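Local coordinates for putative GGDEF domain protein (Pseudomonas aeruginosa, PDB 7E6G) that probably condenses two GTP molecules into cyclic di-GMP, releasing diphosphate and using magnesium as its cofactor, at residues 136-141 with 221-226; 173-178 with 185-190; 191-196 with 225-230. One frame throughout, in Å; residues are numbered along the deposited sequence.

Interaction 1: 136-141 with 221-226; sequences AMLDVD and VTASVG. With MG (magnesium ion), chain G; G2P (phosphomethylphosphonic acid guanylate ester), chain H.
Asp141 meets Thr222 and Ser224 next to the paired strands 134-140 and 223-229, and its carboxylate accepts a hydrogen bond from the hydroxyl of each. Ser224 donates from OG to Asp141 OD1 at 2.7 Å, on the syn lone pair, the side facing the other oxygen. Thr222 serves the second oxygen, OG1 to Asp141 OD2 2.8 Å, on the anti lone pair, its side chain crossing that of Asp141 at about a right angle. The carboxylate has partners beyond the two segments as well: Lys251 forms a salt bridge with OD1, and the backbone N of Asp256 donates to OD2. Asp141 N is itself used, donating to Thr222 O at 2.9 Å.

Upstream the antiparallel ladder is regular. Met137 with Gly226 and Asp139 with Ser224 are hydrogen-bonded pairs, the straightest bond running from Met137 N to Gly226 O (2.8 Å, 174° at the hydrogen). On the opposite face Leu138 CG rests 3.7 Å from Ala223 CB.

Asp139 and Val140 carry the magnesium site. Asp139 OD1 binds the ion at 2.4 Å and Val140 O at 2.3 Å, with Glu182 and the phosphate-chain oxygens O3B and O2A of the GTP analogue as the other ligands. Lys251 also donates to Asp139 OD1, while Asp139 OD2 forms a salt bridge with Arg213 of the second subunit. One lysine thus serves both aspartates and probably offsets part of the negative charge gathered here; Asp141, not itself a metal ligand, is consistent with a second-shell residue that places Lys251 against Asp139 OD1.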
loop_
_atom_site.group_PDB
_atom_site.type_symbol
_atom_site.label_atom_id
_atom_site.label_comp_id
_atom_site.label_asym_id
_atom_site.label_seq_id
_atom_site.Cartn_x
_atom_site.Cartn_y
_atom_site.Cartn_z
ATOM N N ALA A 136 -1.296 -18.260 -46.566
ATOM C CA ALA A 136 -0.933 -19.560 -47.128
ATOM C C ALA A 136 -1.764 -20.635 -46.436
ATOM O O ALA A 136 -1.730 -20.754 -45.216
ATOM C CB ALA A 136 0.567 -19.818 -46.966
ATOM N N MET A 137 -2.539 -21.389 -47.196
ATOM C CA MET A 137 -3.366 -22.448 -46.635
ATOM C C MET A 137 -2.803 -23.801 -47.059
ATOM O O MET A 137 -2.669 -24.091 -48.251
ATOM C CB MET A 137 -4.827 -22.309 -47.056
ATOM C CG MET A 137 -5.789 -23.097 -46.152
ATOM S SD MET A 137 -7.497 -22.938 -46.701
ATOM C CE MET A 137 -7.917 -21.315 -46.038
ATOM N N LEU A 138 -2.513 -24.628 -46.080
ATOM C CA LEU A 138 -1.747 -25.847 -46.228
ATOM C C LEU A 138 -2.645 -27.014 -45.834
ATOM O O LEU A 138 -3.359 -26.935 -44.842
ATOM C CB LEU A 138 -0.506 -25.743 -45.333
ATOM C CG LEU A 138 0.702 -26.656 -45.453
ATOM C CD1 LEU A 138 1.969 -25.835 -45.592
ATOM C CD2 LEU A 138 0.767 -27.558 -44.218
ATOM N N ASP A 139 -2.644 -28.078 -46.633
ATOM C CA ASP A 139 -3.488 -29.247 -46.393
ATOM C C ASP A 139 -2.632 -30.488 -46.587
ATOM O O ASP A 139 -1.982 -30.631 -47.627
ATOM C CB ASP A 139 -4.697 -29.265 -47.343
ATOM C CG ASP A 139 -5.597 -30.493 -47.160
ATOM O OD1 ASP A 139 -5.108 -31.646 -47.222
ATOM O OD2 ASP A 139 -6.825 -30.307 -46.988
ATOM N N VAL A 140 -2.654 -31.390 -45.602
ATOM C CA VAL A 140 -1.781 -32.560 -45.625
ATOM C C VAL A 140 -2.237 -33.545 -46.701
ATOM O O VAL A 140 -3.429 -33.864 -46.830
ATOM C CB VAL A 140 -1.732 -33.216 -44.237
ATOM C CG1 VAL A 140 -0.816 -34.443 -44.254
ATOM C CG2 VAL A 140 -1.238 -32.212 -43.211
ATOM N N ASP A 141 -1.281 -34.031 -47.489
ATOM C CA ASP A 141 -1.584 -34.975 -48.559
ATOM C C ASP A 141 -1.667 -36.393 -48.005
ATOM O O ASP A 141 -0.767 -36.836 -47.284
ATOM C CB ASP A 141 -0.519 -34.906 -49.652
ATOM C CG ASP A 141 -0.410 -33.536 -50.287
ATOM O OD1 ASP A 141 -1.436 -32.864 -50.474
ATOM O OD2 ASP A 141 0.712 -33.129 -50.639
ATOM N N VAL A 221 5.683 -37.023 -45.075
ATOM C CA VAL A 221 4.438 -36.520 -45.625
ATOM C C VAL A 221 4.741 -35.371 -46.566
ATOM O O VAL A 221 5.832 -34.797 -46.566
ATOM C CB VAL A 221 3.463 -36.046 -44.534
ATOM C CG1 VAL A 221 3.074 -37.204 -43.627
ATOM C CG2 VAL A 221 4.103 -34.913 -43.746
ATOM N N THR A 222 3.754 -35.043 -47.376
ATOM C CA THR A 222 3.785 -33.827 -48.157
ATOM C C THR A 222 2.527 -33.035 -47.848
ATOM O O THR A 222 1.548 -33.565 -47.305
ATOM C CB THR A 222 3.865 -34.119 -49.654
ATOM O OG1 THR A 222 2.753 -34.944 -50.017
ATOM C CG2 THR A 222 5.182 -34.823 -50.013
ATOM N N ALA A 223 2.566 -31.751 -48.188
ATOM C CA ALA A 223 1.398 -30.895 -48.070
ATOM C C ALA A 223 1.183 -30.156 -49.377
ATOM O O ALA A 223 2.147 -29.747 -50.036
ATOM C CB ALA A 223 1.554 -29.884 -46.929
ATOM N N SER A 224 -0.079 -29.988 -49.749
ATOM C CA SER A 224 -0.445 -29.014 -50.765
ATOM C C SER A 224 -0.622 -27.665 -50.090
ATOM O O SER A 224 -0.946 -27.595 -48.901
ATOM C CB SER A 224 -1.729 -29.436 -51.470
ATOM O OG SER A 224 -1.564 -30.693 -52.107
ATOM N N VAL A 225 -0.385 -26.586 -50.833
ATOM C CA VAL A 225 -0.581 -25.262 -50.245
ATOM C C VAL A 225 -0.979 -24.263 -51.321
ATOM O O VAL A 225 -0.412 -24.238 -52.415
ATOM C CB VAL A 225 0.656 -24.794 -49.446
ATOM C CG1 VAL A 225 1.899 -25.019 -50.215
ATOM C CG2 VAL A 225 0.512 -23.308 -49.028
ATOM N N GLY A 226 -1.985 -23.458 -51.010
ATOM C CA GLY A 226 -2.425 -22.370 -51.873
ATOM C C GLY A 226 -2.123 -21.059 -51.164
ATOM O O GLY A 226 -2.407 -20.921 -49.973
HETATM MG MG MG G . -5.713 -33.858 -46.656
HETATM P PG G2P H . -5.855 -35.367 -49.680
HETATM O O1G G2P H . -5.688 -34.084 -49.488
HETATM O O2G G2P H . -4.747 -35.978 -49.979
HETATM O O3G G2P H . -6.885 -35.697 -50.459
HETATM O O3B G2P H . -6.279 -35.756 -48.262
HETATM P PB G2P H . -6.561 -37.004 -47.352
HETATM O O1B G2P H . -5.720 -36.798 -46.384
HETATM O O2B G2P H . -6.487 -38.189 -47.949
HETATM C C3A G2P H . -8.173 -36.996 -46.723
HETATM P PA G2P H . -8.945 -35.709 -46.064
HETATM O O1A G2P H . -9.902 -36.026 -47.021
HETATM O O2A G2P H . -7.822 -34.851 -46.336
HETATM O "O5'" G2P H . -8.897 -36.575 -44.859
HETATM C "C5'" G2P H . -8.041 -36.329 -43.750
HETATM C "C4'" G2P H . -8.356 -37.208 -42.581
HETATM O "O4'" G2P H . -8.108 -36.402 -41.575
HETATM C "C3'" G2P H . -9.777 -37.316 -42.419
HETATM O "O3'" G2P H . -10.103 -38.639 -42.590
HETATM C "C2'" G2P H . -9.940 -36.850 -41.027
HETATM O "O2'" G2P H . -10.816 -37.561 -40.256
HETATM C "C1'" G2P H . -8.623 -37.012 -40.525
HETATM N N9 G2P H . -8.394 -36.235 -39.366
HETATM C C8 G2P H . -9.031 -35.123 -39.208
HETATM N N7 G2P H . -8.692 -34.560 -38.094
HETATM C C5 G2P H . -7.830 -35.286 -37.529
HETATM C C6 G2P H . -7.171 -35.139 -36.408
HETATM O O6 G2P H . -7.307 -34.220 -35.666
HETATM N N1 G2P H . -6.265 -36.101 -36.044
HETATM C C2 G2P H . -6.100 -37.165 -36.849
HETATM N N2 G2P H . -5.276 -38.009 -36.507
HETATM N N3 G2P H . -6.800 -37.265 -37.967
HETATM C C4 G2P H . -7.638 -36.330 -38.327
HETATM O O HOH W 1 1.569 -37.354 -47.544
#

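Interaction 2: 173-178 with 185-190; sequences YDLCGR and LLLLPQ
Asp174 lies across Leu188 and Pro189 just before strand 175-178, and its side chain can be traced outward. CB is 3.8 Å from Leu188 CD2. With chi1 at -62°, CG stands anti to the carbonyl carbon, and it approaches the same methyl, Leu188 CD2. From there the oxygens divide: OD1 comes within 3.4 Å of Pro189 CD, whereas OD2 stays near Leu188 CD2 and finds its charged partner in Arg171, a salt bridge. Pro189 also puts CG near Tyr173 O.

Beyond this the two strands form an antiparallel beta hairpin. Leu175 and Leu187 exchange two backbone bonds, Leu187 N to Leu175 O being 2.8 Å, and Gly177 and Leu185 exchange two more. Leu175 and Leu187 run alongside each other on one face, their CD2 methyls 4.1 Å apart. On the other face Cys176 SG meets Leu186 CD1 at 3.7 Å.

Arg178, ending strand 175-178, hydrogen-bonds O6 of the GTP analogue through NH2. The hairpin forms one margin of the chain's central sheet: strand 175-178 is outermost, and strand 183-188 pairs onward with strand 134-140. Helix 112-128 lies against Leu175 and Leu187, while helix 152-168 packs on Cys176 from the reverse face.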
loop_
_atom_site.group_PDB
_atom_site.type_symbol
_atom_site.label_atom_id
_atom_site.label_comp_id
_atom_site.label_asym_id
_atom_site.label_seq_id
_atom_site.Cartn_x
_atom_site.Cartn_y
_atom_site.Cartn_z
ATOM N N TYR A 173 6.672 -12.495 -36.053
ATOM C CA TYR A 173 5.311 -11.972 -36.055
ATOM C C TYR A 173 4.384 -12.718 -37.005
ATOM O O TYR A 173 3.178 -12.447 -37.011
ATOM C CB TYR A 173 5.315 -10.472 -36.392
ATOM C CG TYR A 173 5.877 -9.652 -35.263
ATOM C CD1 TYR A 173 5.182 -9.533 -34.067
ATOM C CD2 TYR A 173 7.117 -9.037 -35.369
ATOM C CE1 TYR A 173 5.690 -8.803 -33.010
ATOM C CE2 TYR A 173 7.643 -8.306 -34.313
ATOM C CZ TYR A 173 6.922 -8.190 -33.134
ATOM O OH TYR A 173 7.420 -7.463 -32.070
ATOM N N ASP A 174 4.914 -13.640 -37.802
ATOM C CA ASP A 174 4.067 -14.541 -38.560
ATOM C C ASP A 174 3.256 -15.437 -37.630
ATOM O O ASP A 174 3.610 -15.682 -36.472
ATOM C CB ASP A 174 4.906 -15.405 -39.484
ATOM C CG ASP A 174 5.648 -14.595 -40.500
ATOM O OD1 ASP A 174 5.314 -13.404 -40.679
ATOM O OD2 ASP A 174 6.580 -15.153 -41.108
ATOM N N LEU A 175 2.164 -15.955 -38.168
ATOM C CA LEU A 175 1.166 -16.662 -37.380
ATOM C C LEU A 175 0.825 -17.964 -38.078
ATOM O O LEU A 175 0.350 -17.949 -39.217
ATOM C CB LEU A 175 -0.078 -15.799 -37.240
ATOM C CG LEU A 175 -0.808 -15.707 -35.919
ATOM C CD1 LEU A 175 0.121 -15.252 -34.812
ATOM C CD2 LEU A 175 -1.909 -14.717 -36.135
ATOM N N CYS A 176 1.049 -19.086 -37.415
ATOM C CA CYS A 176 0.671 -20.379 -37.972
ATOM C C CYS A 176 -0.466 -20.968 -37.150
ATOM O O CYS A 176 -0.263 -21.330 -35.988
ATOM C CB CYS A 176 1.847 -21.350 -37.999
ATOM S SG CYS A 176 1.324 -23.012 -38.543
ATOM N N GLY A 177 -1.643 -21.101 -37.753
ATOM C CA GLY A 177 -2.818 -21.563 -37.046
ATOM C C GLY A 177 -3.328 -22.896 -37.553
ATOM O O GLY A 177 -3.194 -23.229 -38.736
ATOM N N ARG A 178 -3.910 -23.668 -36.635
ATOM C CA ARG A 178 -4.641 -24.876 -36.987
ATOM C C ARG A 178 -6.005 -24.483 -37.547
ATOM O O ARG A 178 -6.813 -23.864 -36.855
ATOM C CB ARG A 178 -4.777 -25.780 -35.765
ATOM C CG ARG A 178 -5.649 -26.997 -36.022
ATOM C CD ARG A 178 -5.063 -28.212 -35.389
ATOM N NE ARG A 178 -5.537 -29.443 -36.002
ATOM C CZ ARG A 178 -5.705 -30.560 -35.305
ATOM N NH1 ARG A 178 -5.445 -30.560 -34.003
ATOM N NH2 ARG A 178 -6.143 -31.664 -35.888
ATOM N N LEU A 185 -3.344 -22.576 -41.508
ATOM C CA LEU A 185 -3.398 -21.268 -42.137
ATOM C C LEU A 185 -2.206 -20.463 -41.654
ATOM O O LEU A 185 -2.062 -20.214 -40.451
ATOM C CB LEU A 185 -4.712 -20.550 -41.824
ATOM C CG LEU A 185 -4.878 -19.258 -42.621
ATOM C CD1 LEU A 185 -4.796 -19.499 -44.120
ATOM C CD2 LEU A 185 -6.196 -18.584 -42.278
ATOM N N LEU A 186 -1.340 -20.092 -42.582
ATOM C CA LEU A 186 -0.216 -19.210 -42.323
ATOM C C LEU A 186 -0.662 -17.787 -42.650
ATOM O O LEU A 186 -1.165 -17.530 -43.749
ATOM C CB LEU A 186 0.989 -19.618 -43.177
ATOM C CG LEU A 186 1.960 -20.716 -42.688
ATOM C CD1 LEU A 186 1.265 -21.953 -42.090
ATOM C CD2 LEU A 186 2.889 -21.148 -43.812
ATOM N N LEU A 187 -0.512 -16.880 -41.693
ATOM C CA LEU A 187 -0.696 -15.456 -41.916
ATOM C C LEU A 187 0.657 -14.768 -41.796
ATOM O O LEU A 187 1.292 -14.791 -40.728
ATOM C CB LEU A 187 -1.693 -14.862 -40.930
ATOM C CG LEU A 187 -1.813 -13.340 -41.009
ATOM C CD1 LEU A 187 -2.696 -12.932 -42.137
ATOM C CD2 LEU A 187 -2.397 -12.835 -39.713
ATOM N N LEU A 188 1.116 -14.177 -42.895
ATOM C CA LEU A 188 2.328 -13.372 -42.830
ATOM C C LEU A 188 1.926 -11.907 -42.882
ATOM O O LEU A 188 1.576 -11.391 -43.959
ATOM C CB LEU A 188 3.296 -13.710 -43.968
ATOM C CG LEU A 188 3.505 -15.186 -44.280
ATOM C CD1 LEU A 188 4.665 -15.352 -45.254
ATOM C CD2 LEU A 188 3.751 -15.958 -43.010
ATOM N N PRO A 189 1.943 -11.207 -41.756
ATOM C CA PRO A 189 1.489 -9.819 -41.741
ATOM C C PRO A 189 2.556 -8.895 -42.292
ATOM O O PRO A 189 3.757 -9.166 -42.205
ATOM C CB PRO A 189 1.237 -9.551 -40.254
ATOM C CG PRO A 189 2.216 -10.435 -39.560
ATOM C CD PRO A 189 2.448 -11.644 -40.442
ATOM N N GLN A 190 2.089 -7.789 -42.870
ATOM C CA GLN A 190 2.967 -6.782 -43.455
ATOM C C GLN A 190 4.019 -7.433 -44.341
ATOM O O GLN A 190 5.221 -7.209 -44.194
ATOM C CB GLN A 190 3.609 -5.924 -42.364
ATOM C CG GLN A 190 2.605 -5.369 -41.371
ATOM C CD GLN A 190 3.262 -4.658 -40.221
ATOM O OE1 GLN A 190 3.097 -5.046 -39.062
ATOM N NE2 GLN A 190 4.002 -3.600 -40.525
#

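Interaction 3: 191-196 with 225-230; sequences TRLQDA and VGVTEH
Leu193 and Glu229 bring the two backbones nearest, CA to CA 6.2 Å, where the first turn of helix 193-208 passes over the end of strand 223-229 without a hydrogen bond between the segments. Leu193 is the apolar part of the contact. Its CD1 methyl comes down on the strand, 4.1 Å from Val227 CG2, and also lies close to the carbonyl carbon of Thr228. The two side chains cross obliquely.

Such packing belongs to the layered alpha/beta core of the GGDEF domain, in which helices cover both faces of a central sheet. Helix 193-208 lies on the face that carries Val225 and Val227; Phe260 of the neighbouring strand 258-260 touches both Leu193 and Val227, and Ala136 of strand 134-140 lies against Val227 from the other flank. Thr228 points to the reverse face, where its OG1 makes a weak hydrogen bond with Arg242 of helix 236-252.

Glu229 supplies the polar part. Its chain is extended beyond CG (chi2 179°), which carries the carboxylate out alongside the start of the helix. OE1 lies 3.2 Å from Arg192 CG, meeting the aliphatic part of the arginine rather than its guanidinium. Arg192 then bends at chi2 and chi3, and its guanidinium plane stands 68° from the carboxylate; NH1 remains 5.2 Å from Glu229 OE1, too far for a salt bridge, though the opposite charges may still attract weakly. Arg192 occupies the N-cap position, its O accepting from Ala196 N at 2.9 Å. Glu229 OE2 lies 4.1 Å from Leu193 N, where the positive end of the helix dipole might favour its charge.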
loop_
_atom_site.group_PDB
_atom_site.type_symbol
_atom_site.label_atom_id
_atom_site.label_comp_id
_atom_site.label_asym_id
_atom_site.label_seq_id
_atom_site.Cartn_x
_atom_site.Cartn_y
_atom_site.Cartn_z
ATOM N N THR A 191 3.548 -8.271 -45.253
ATOM C CA THR A 191 4.413 -9.023 -46.145
ATOM C C THR A 191 3.774 -9.040 -47.521
ATOM O O THR A 191 2.548 -9.121 -47.644
ATOM C CB THR A 191 4.650 -10.459 -45.620
ATOM O OG1 THR A 191 5.193 -10.416 -44.289
ATOM C CG2 THR A 191 5.597 -11.227 -46.526
ATOM N N ARG A 192 4.604 -8.899 -48.543
ATOM C CA ARG A 192 4.164 -9.070 -49.917
ATOM C C ARG A 192 4.667 -10.397 -50.494
ATOM O O ARG A 192 5.682 -10.956 -50.059
ATOM C CB ARG A 192 4.630 -7.887 -50.788
ATOM C CG ARG A 192 3.643 -6.702 -50.796
ATOM C CD ARG A 192 4.307 -5.373 -50.425
ATOM N NE ARG A 192 4.979 -5.407 -49.122
ATOM C CZ ARG A 192 4.378 -5.316 -47.933
ATOM N NH1 ARG A 192 3.055 -5.195 -47.843
ATOM N NH2 ARG A 192 5.111 -5.360 -46.822
ATOM N N LEU A 193 3.934 -10.881 -51.507
ATOM C CA LEU A 193 4.183 -12.186 -52.125
ATOM C C LEU A 193 5.661 -12.458 -52.355
ATOM O O LEU A 193 6.171 -13.535 -52.022
ATOM C CB LEU A 193 3.432 -12.260 -53.451
ATOM C CG LEU A 193 2.639 -13.516 -53.750
ATOM C CD1 LEU A 193 1.905 -13.982 -52.490
ATOM C CD2 LEU A 193 1.693 -13.299 -54.938
ATOM N N GLN A 194 6.364 -11.472 -52.915
ATOM C CA GLN A 194 7.772 -11.643 -53.248
ATOM C C GLN A 194 8.604 -11.967 -52.010
ATOM O O GLN A 194 9.486 -12.829 -52.061
ATOM C CB GLN A 194 8.284 -10.388 -53.954
ATOM C CG GLN A 194 7.647 -10.164 -55.333
ATOM C CD GLN A 194 6.367 -9.316 -55.289
ATOM O OE1 GLN A 194 5.247 -9.835 -55.377
ATOM N NE2 GLN A 194 6.538 -8.003 -55.176
ATOM N N ASP A 195 8.325 -11.365 -50.917
ATOM C CA ASP A 195 8.960 -11.671 -49.704
ATOM C C ASP A 195 8.426 -12.943 -49.060
ATOM O O ASP A 195 9.080 -13.502 -48.281
ATOM C CB ASP A 195 8.732 -10.534 -48.761
ATOM C CG ASP A 195 9.920 -9.732 -48.538
ATOM O OD1 ASP A 195 10.417 -9.263 -49.486
ATOM O OD2 ASP A 195 10.382 -9.545 -47.444
ATOM N N ALA A 196 7.229 -13.373 -49.399
ATOM C CA ALA A 196 6.638 -14.582 -48.839
ATOM C C ALA A 196 7.244 -15.844 -49.452
ATOM O O ALA A 196 7.487 -16.829 -48.737
ATOM C CB ALA A 196 5.125 -14.560 -49.044
ATOM N N VAL A 225 -0.385 -26.586 -50.833
ATOM C CA VAL A 225 -0.581 -25.262 -50.245
ATOM C C VAL A 225 -0.979 -24.263 -51.321
ATOM O O VAL A 225 -0.412 -24.238 -52.415
ATOM C CB VAL A 225 0.656 -24.794 -49.446
ATOM C CG1 VAL A 225 1.899 -25.019 -50.215
ATOM C CG2 VAL A 225 0.512 -23.308 -49.028
ATOM N N GLY A 226 -1.985 -23.458 -51.010
ATOM C CA GLY A 226 -2.425 -22.370 -51.873
ATOM C C GLY A 226 -2.123 -21.059 -51.164
ATOM O O GLY A 226 -2.407 -20.921 -49.973
ATOM N N VAL A 227 -1.510 -20.119 -51.876
ATOM C CA VAL A 227 -1.153 -18.860 -51.236
ATOM C C VAL A 227 -1.670 -17.686 -52.065
ATOM O O VAL A 227 -1.708 -17.748 -53.301
ATOM C CB VAL A 227 0.367 -18.772 -50.956
ATOM C CG1 VAL A 227 1.168 -19.184 -52.161
ATOM C CG2 VAL A 227 0.760 -17.410 -50.457
ATOM N N THR A 228 -2.149 -16.651 -51.361
ATOM C CA THR A 228 -2.565 -15.394 -51.962
ATOM C C THR A 228 -2.069 -14.212 -51.153
ATOM O O THR A 228 -1.645 -14.331 -50.002
ATOM C CB THR A 228 -4.085 -15.236 -52.076
ATOM O OG1 THR A 228 -4.360 -14.180 -53.004
ATOM C CG2 THR A 228 -4.686 -14.837 -50.735
ATOM N N GLU A 229 -2.165 -13.049 -51.781
ATOM C CA GLU A 229 -1.958 -11.771 -51.124
ATOM C C GLU A 229 -3.297 -11.110 -50.839
ATOM O O GLU A 229 -4.257 -11.233 -51.608
ATOM C CB GLU A 229 -1.128 -10.838 -51.987
ATOM C CG GLU A 229 -0.551 -9.692 -51.226
ATOM C CD GLU A 229 0.285 -8.819 -52.117
ATOM O OE1 GLU A 229 0.694 -7.724 -51.667
ATOM O OE2 GLU A 229 0.566 -9.254 -53.256
ATOM N N HIS A 230 -3.361 -10.398 -49.731
ATOM C CA HIS A 230 -4.574 -9.659 -49.452
ATOM C C HIS A 230 -4.718 -8.478 -50.412
ATOM O O HIS A 230 -3.844 -7.606 -50.470
ATOM C CB HIS A 230 -4.594 -9.158 -48.024
ATOM C CG HIS A 230 -5.736 -8.238 -47.778
ATOM N ND1 HIS A 230 -7.044 -8.649 -47.918
ATOM C CD2 HIS A 230 -5.779 -6.918 -47.491
ATOM C CE1 HIS A 230 -7.846 -7.628 -47.684
ATOM N NE2 HIS A 230 -7.105 -6.566 -47.422
#

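From the N terminus, the chain first lays down 136-141, whose partner comes some eighty residues later; interaction 1 closes that long loop at 221-226. Interaction 2 is nested wholly inside it, a short hairpin closed between 173-178 and 185-190. The chain then passes straight into 191-196, which opens interaction 3, so interactions 2 and 3 run in series. Interaction 3 closes on 225-230, sharing Val225 and Gly226 with interaction 1. In the sheet, strand 134-140 lies between the hairpin and strand 223-229: Ala136 O probably bonds Leu186 N on one side, and strand 223-229 pairs along the other edge. Leu188 also touches Ala196, joining hairpin to helix.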